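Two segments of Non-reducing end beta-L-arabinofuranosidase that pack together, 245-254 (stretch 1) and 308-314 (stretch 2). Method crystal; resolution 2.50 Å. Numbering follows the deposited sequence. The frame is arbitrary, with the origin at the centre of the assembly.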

ATOM      1  N   TYR A 245      -5.437  -3.825 -16.027  1.00 84.81           N
ATOM      2  CA  TYR A 245      -6.560  -2.865 -16.014  1.00 80.57           C
ATOM      3  C   TYR A 245      -6.038  -1.439 -15.813  1.00 75.56           C
ATOM      4  O   TYR A 245      -6.447  -0.514 -16.517  1.00 67.24           O
ATOM      5  N   MET A 246      -5.128  -1.303 -14.845  1.00 71.22           N
ATOM      6  CA  MET A 246      -4.455  -0.052 -14.535  1.00 69.97           C
ATOM      7  C   MET A 246      -3.523   0.386 -15.680  1.00 69.04           C
ATOM      8  O   MET A 246      -3.602   1.531 -16.141  1.00 65.86           O
ATOM      9  N   GLY A 247      -2.679  -0.533 -16.156  1.00 66.72           N
ATOM     10  CA  GLY A 247      -1.739  -0.268 -17.259  1.00 64.58           C
ATOM     11  C   GLY A 247      -2.376   0.272 -18.521  1.00 66.14           C
ATOM     12  O   GLY A 247      -1.844   1.186 -19.147  1.00 67.00           O
ATOM     13  N   VAL A 248      -3.536  -0.283 -18.877  1.00 66.52           N
ATOM     14  CA  VAL A 248      -4.266   0.099 -20.091  1.00 65.09           C
ATOM     15  C   VAL A 248      -4.931   1.476 -19.936  1.00 62.24           C
ATOM     16  O   VAL A 248      -4.898   2.285 -20.865  1.00 63.83           O
ATOM     17  N   VAL A 249      -5.498   1.765 -18.765  1.00 60.46           N
ATOM     18  CA  VAL A 249      -6.035   3.113 -18.488  1.00 57.94           C
ATOM     19  C   VAL A 249      -4.881   4.122 -18.365  1.00 57.25           C
ATOM     20  O   VAL A 249      -4.990   5.291 -18.782  1.00 54.68           O
ATOM     21  N   GLU A 250      -3.768   3.684 -17.803  1.00 55.13           N
ATOM     22  CA  GLU A 250      -2.637   4.582 -17.733  1.00 56.92           C
ATOM     23  C   GLU A 250      -2.065   4.859 -19.144  1.00 57.07           C
ATOM     24  O   GLU A 250      -1.548   5.932 -19.402  1.00 54.48           O
ATOM     25  N   MET A 251      -2.195   3.909 -20.059  1.00 58.86           N
ATOM     26  CA  MET A 251      -1.776   4.153 -21.431  1.00 59.68           C
ATOM     27  C   MET A 251      -2.695   5.076 -22.173  1.00 58.39           C
ATOM     28  O   MET A 251      -2.214   5.879 -22.981  1.00 57.68           O
ATOM     29  N   TYR A 252      -3.998   4.980 -21.915  1.00 56.99           N
ATOM     30  CA  TYR A 252      -4.946   5.964 -22.482  1.00 58.02           C
ATOM     31  C   TYR A 252      -4.615   7.354 -21.970  1.00 56.28           C
ATOM     32  O   TYR A 252      -4.455   8.279 -22.743  1.00 57.21           O
ATOM     33  N   ARG A 253      -4.473   7.469 -20.657  1.00 55.00           N
ATOM     34  CA  ARG A 253      -3.933   8.675 -20.037  1.00 54.13           C
ATOM     35  C   ARG A 253      -2.679   9.215 -20.685  1.00 54.11           C
ATOM     36  O   ARG A 253      -2.575  10.418 -20.861  1.00 55.59           O
ATOM     37  N   ALA A 254      -1.745   8.339 -21.031  1.00 53.82           N
ATOM     38  CA  ALA A 254      -0.486   8.760 -21.636  1.00 54.81           C
ATOM     39  C   ALA A 254      -0.515   9.042 -23.144  1.00 57.31           C
ATOM     40  O   ALA A 254       0.384   9.717 -23.635  1.00 57.96           O
ATOM     41  N   ALA A 308     -11.824   1.854 -10.594  1.00 47.56           N
ATOM     42  CA  ALA A 308     -11.789   3.237 -10.168  1.00 46.96           C
ATOM     43  C   ALA A 308     -11.124   4.079 -11.212  1.00 48.06           C
ATOM     44  O   ALA A 308     -11.568   5.182 -11.506  1.00 46.91           O
ATOM     45  N   ASP A 309     -10.062   3.532 -11.788  1.00 50.85           N
ATOM     46  CA  ASP A 309      -9.403   4.151 -12.938  1.00 50.81           C
ATOM     47  C   ASP A 309     -10.323   4.320 -14.161  1.00 51.68           C
ATOM     48  O   ASP A 309     -10.316   5.374 -14.799  1.00 53.12           O
ATOM     49  N   VAL A 310     -11.146   3.321 -14.469  1.00 53.36           N
ATOM     50  CA  VAL A 310     -12.146   3.487 -15.539  1.00 53.06           C
ATOM     51  C   VAL A 310     -13.171   4.523 -15.135  1.00 54.35           C
ATOM     52  O   VAL A 310     -13.500   5.397 -15.952  1.00 55.22           O
ATOM     53  N   TYR A 311     -13.626   4.477 -13.876  1.00 54.92           N
ATOM     54  CA  TYR A 311     -14.582   5.482 -13.393  1.00 54.52           C
ATOM     55  C   TYR A 311     -14.036   6.905 -13.556  1.00 53.65           C
ATOM     56  O   TYR A 311     -14.766   7.799 -13.961  1.00 53.95           O
ATOM     57  N   ALA A 312     -12.750   7.101 -13.262  1.00 53.55           N
ATOM     58  CA  ALA A 312     -12.116   8.418 -13.411  1.00 54.73           C
ATOM     59  C   ALA A 312     -12.325   9.031 -14.792  1.00 54.84           C
ATOM     60  O   ALA A 312     -12.394  10.249 -14.916  1.00 52.09           O
ATOM     61  N   GLU A 313     -12.391   8.161 -15.802  1.00 54.79           N
ATOM     62  CA  GLU A 313     -12.528   8.551 -17.191  1.00 55.09           C
ATOM     63  C   GLU A 313     -13.969   8.574 -17.656  1.00 54.20           C
ATOM     64  O   GLU A 313     -14.319   9.476 -18.395  1.00 55.50           O
ATOM     65  N   THR A 314     -14.794   7.601 -17.249  1.00 53.34           N
ATOM     66  CA  THR A 314     -16.193   7.457 -17.784  1.00 53.58           C
ATOM     67  C   THR A 314     -17.345   8.120 -16.991  1.00 54.16           C
ATOM     68  O   THR A 314     -18.434   8.343 -17.542  1.00 52.79           O
TER

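A long basic side chain can bind two helices together when the neighbouring helix offers acids one turn apart, and this arabinofuranosidase gives a clear example. Its two helices run in roughly the same direction, 28° apart, with axes 9.7 Å from each other at closest approach. Along the second helix, Ala-308 points sideways and touches nothing opposite. Asp-309 points toward the partner helix, its chi1 of -92° lying between wells. Its OD1 accepts hydrogen bonds from both terminal nitrogens of Arg-253, NH2 at 2.7 Å and NH1 at 2.8 Å, within a salt bridge; its OD2 lies 3.4 Å from Met-246 CG and is also hydrogen-bonded elsewhere in the structure. Val-310 points away at CB, yet its t rotamer still brings CG2 within 3.9 Å of CG2 of Val-249, itself t. Tyr-311 turns away, whereas the small Ala-312 faces the contact, its CB 3.5 Å from Arg-253 NH2. Glu-313, m at chi1 and chi2, completes the clamp: its OE2 accepts a 2.7 Å hydrogen bond from Arg-253 NE, while its OE1 approaches the ring edge of Tyr-252 at CE2, 3.6 Å away. Arg-253 (m, t, t) leaves its helix sideways but reaches across, steadied by a salt bridge from NH1 to Glu-250 OE2 at 2.9 Å. Thr-314 lies out of reach.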

ATOM      1  CB  TYR A 245      -7.552  -3.188 -14.899  1.00 82.16           C
ATOM      2  CG  TYR A 245      -8.272  -4.498 -15.067  1.00 85.27           C
ATOM      3  CD1 TYR A 245      -7.716  -5.686 -14.585  1.00 89.65           C
ATOM      4  CD2 TYR A 245      -9.509  -4.556 -15.673  1.00 85.96           C
ATOM      5  CE1 TYR A 245      -8.352  -6.899 -14.731  1.00 89.74           C
ATOM      6  CE2 TYR A 245     -10.166  -5.762 -15.817  1.00 90.06           C
ATOM      7  CZ  TYR A 245      -9.583  -6.938 -15.349  1.00 91.76           C
ATOM      8  OH  TYR A 245     -10.231  -8.158 -15.480  1.00 91.05           O
ATOM      9  CB  MET A 246      -3.694  -0.171 -13.194  1.00 71.59           C
ATOM     10  CG  MET A 246      -4.572   0.087 -11.964  1.00 73.76           C
ATOM     11  SD  MET A 246      -3.960  -0.334 -10.312  1.00 74.50           S
ATOM     12  CE  MET A 246      -2.198  -0.040 -10.509  1.00 78.12           C
ATOM     13  CB  VAL A 248      -5.241  -1.033 -20.571  1.00 68.47           C
ATOM     14  CG1 VAL A 248      -6.433  -1.193 -19.658  1.00 72.46           C
ATOM     15  CG2 VAL A 248      -5.774  -0.767 -21.967  1.00 70.77           C
ATOM     16  CB  VAL A 249      -6.897   3.154 -17.211  1.00 57.14           C
ATOM     17  CG1 VAL A 249      -7.338   4.582 -16.881  1.00 57.81           C
ATOM     18  CG2 VAL A 249      -8.132   2.286 -17.370  1.00 57.28           C
ATOM     19  CB  GLU A 250      -1.584   4.061 -16.762  1.00 56.11           C
ATOM     20  CG  GLU A 250      -0.691   5.141 -16.186  1.00 57.48           C
ATOM     21  CD  GLU A 250      -1.445   6.252 -15.468  1.00 60.07           C
ATOM     22  OE1 GLU A 250      -1.001   7.430 -15.577  1.00 59.74           O
ATOM     23  OE2 GLU A 250      -2.457   5.949 -14.779  1.00 62.97           O
ATOM     24  CB  MET A 251      -1.626   2.868 -22.210  1.00 62.94           C
ATOM     25  CG  MET A 251      -0.209   2.352 -22.138  1.00 66.10           C
ATOM     26  SD  MET A 251       0.848   3.305 -23.236  1.00 70.60           S
ATOM     27  CE  MET A 251       2.355   2.449 -22.850  1.00 71.10           C
ATOM     28  CB  TYR A 252      -6.385   5.616 -22.140  1.00 58.56           C
ATOM     29  CG  TYR A 252      -7.379   6.734 -22.335  1.00 58.92           C
ATOM     30  CD1 TYR A 252      -7.769   7.156 -23.612  1.00 59.85           C
ATOM     31  CD2 TYR A 252      -7.966   7.349 -21.234  1.00 60.40           C
ATOM     32  CE1 TYR A 252      -8.709   8.178 -23.779  1.00 60.40           C
ATOM     33  CE2 TYR A 252      -8.902   8.367 -21.382  1.00 62.18           C
ATOM     34  CZ  TYR A 252      -9.273   8.788 -22.651  1.00 61.92           C
ATOM     35  OH  TYR A 252     -10.216   9.795 -22.736  1.00 62.41           O
ATOM     36  CB  ARG A 253      -3.658   8.454 -18.546  1.00 53.88           C
ATOM     37  CG  ARG A 253      -4.948   8.487 -17.731  1.00 53.16           C
ATOM     38  CD  ARG A 253      -4.778   7.894 -16.368  1.00 50.83           C
ATOM     39  NE  ARG A 253      -6.064   7.776 -15.714  1.00 50.11           N
ATOM     40  CZ  ARG A 253      -6.236   7.154 -14.548  1.00 49.85           C
ATOM     41  NH1 ARG A 253      -5.193   6.628 -13.911  1.00 50.45           N
ATOM     42  NH2 ARG A 253      -7.450   7.073 -14.004  1.00 48.14           N
ATOM     43  CB  ALA A 254       0.595   7.753 -21.336  1.00 53.76           C
ATOM     44  CB  ALA A 308     -11.063   3.375  -8.862  1.00 46.68           C
ATOM     45  CB  ASP A 309      -8.115   3.388 -13.294  1.00 50.14           C
ATOM     46  CG  ASP A 309      -6.899   3.954 -12.601  1.00 50.02           C
ATOM     47  OD1 ASP A 309      -6.938   5.145 -12.222  1.00 47.57           O
ATOM     48  OD2 ASP A 309      -5.896   3.221 -12.463  1.00 51.61           O
ATOM     49  CB  VAL A 310     -12.825   2.169 -15.949  1.00 52.77           C
ATOM     50  CG1 VAL A 310     -14.029   2.420 -16.879  1.00 51.84           C
ATOM     51  CG2 VAL A 310     -11.783   1.264 -16.611  1.00 52.95           C
ATOM     52  CB  TYR A 311     -15.023   5.239 -11.947  1.00 55.48           C
ATOM     53  CG  TYR A 311     -15.885   6.371 -11.497  1.00 57.44           C
ATOM     54  CD1 TYR A 311     -17.234   6.432 -11.855  1.00 59.37           C
ATOM     55  CD2 TYR A 311     -15.326   7.459 -10.813  1.00 58.43           C
ATOM     56  CE1 TYR A 311     -18.021   7.524 -11.489  1.00 61.30           C
ATOM     57  CE2 TYR A 311     -16.096   8.544 -10.443  1.00 59.65           C
ATOM     58  CZ  TYR A 311     -17.428   8.573 -10.774  1.00 62.22           C
ATOM     59  OH  TYR A 311     -18.115   9.674 -10.384  1.00 66.11           O
ATOM     60  CB  ALA A 312     -10.626   8.324 -13.137  1.00 53.90           C
ATOM     61  CB  GLU A 313     -11.696   7.614 -18.109  1.00 55.69           C
ATOM     62  CG  GLU A 313     -10.251   7.374 -17.656  1.00 54.84           C
ATOM     63  CD  GLU A 313      -9.445   8.657 -17.443  1.00 56.74           C
ATOM     64  OE1 GLU A 313      -9.716   9.684 -18.147  1.00 57.76           O
ATOM     65  OE2 GLU A 313      -8.515   8.638 -16.582  1.00 55.86           O
ATOM     66  CB  THR A 314     -16.592   5.959 -17.985  1.00 53.67           C
ATOM     67  OG1 THR A 314     -16.785   5.306 -16.715  1.00 51.80           O
ATOM     68  CG2 THR A 314     -15.540   5.205 -18.824  1.00 52.88           C
TER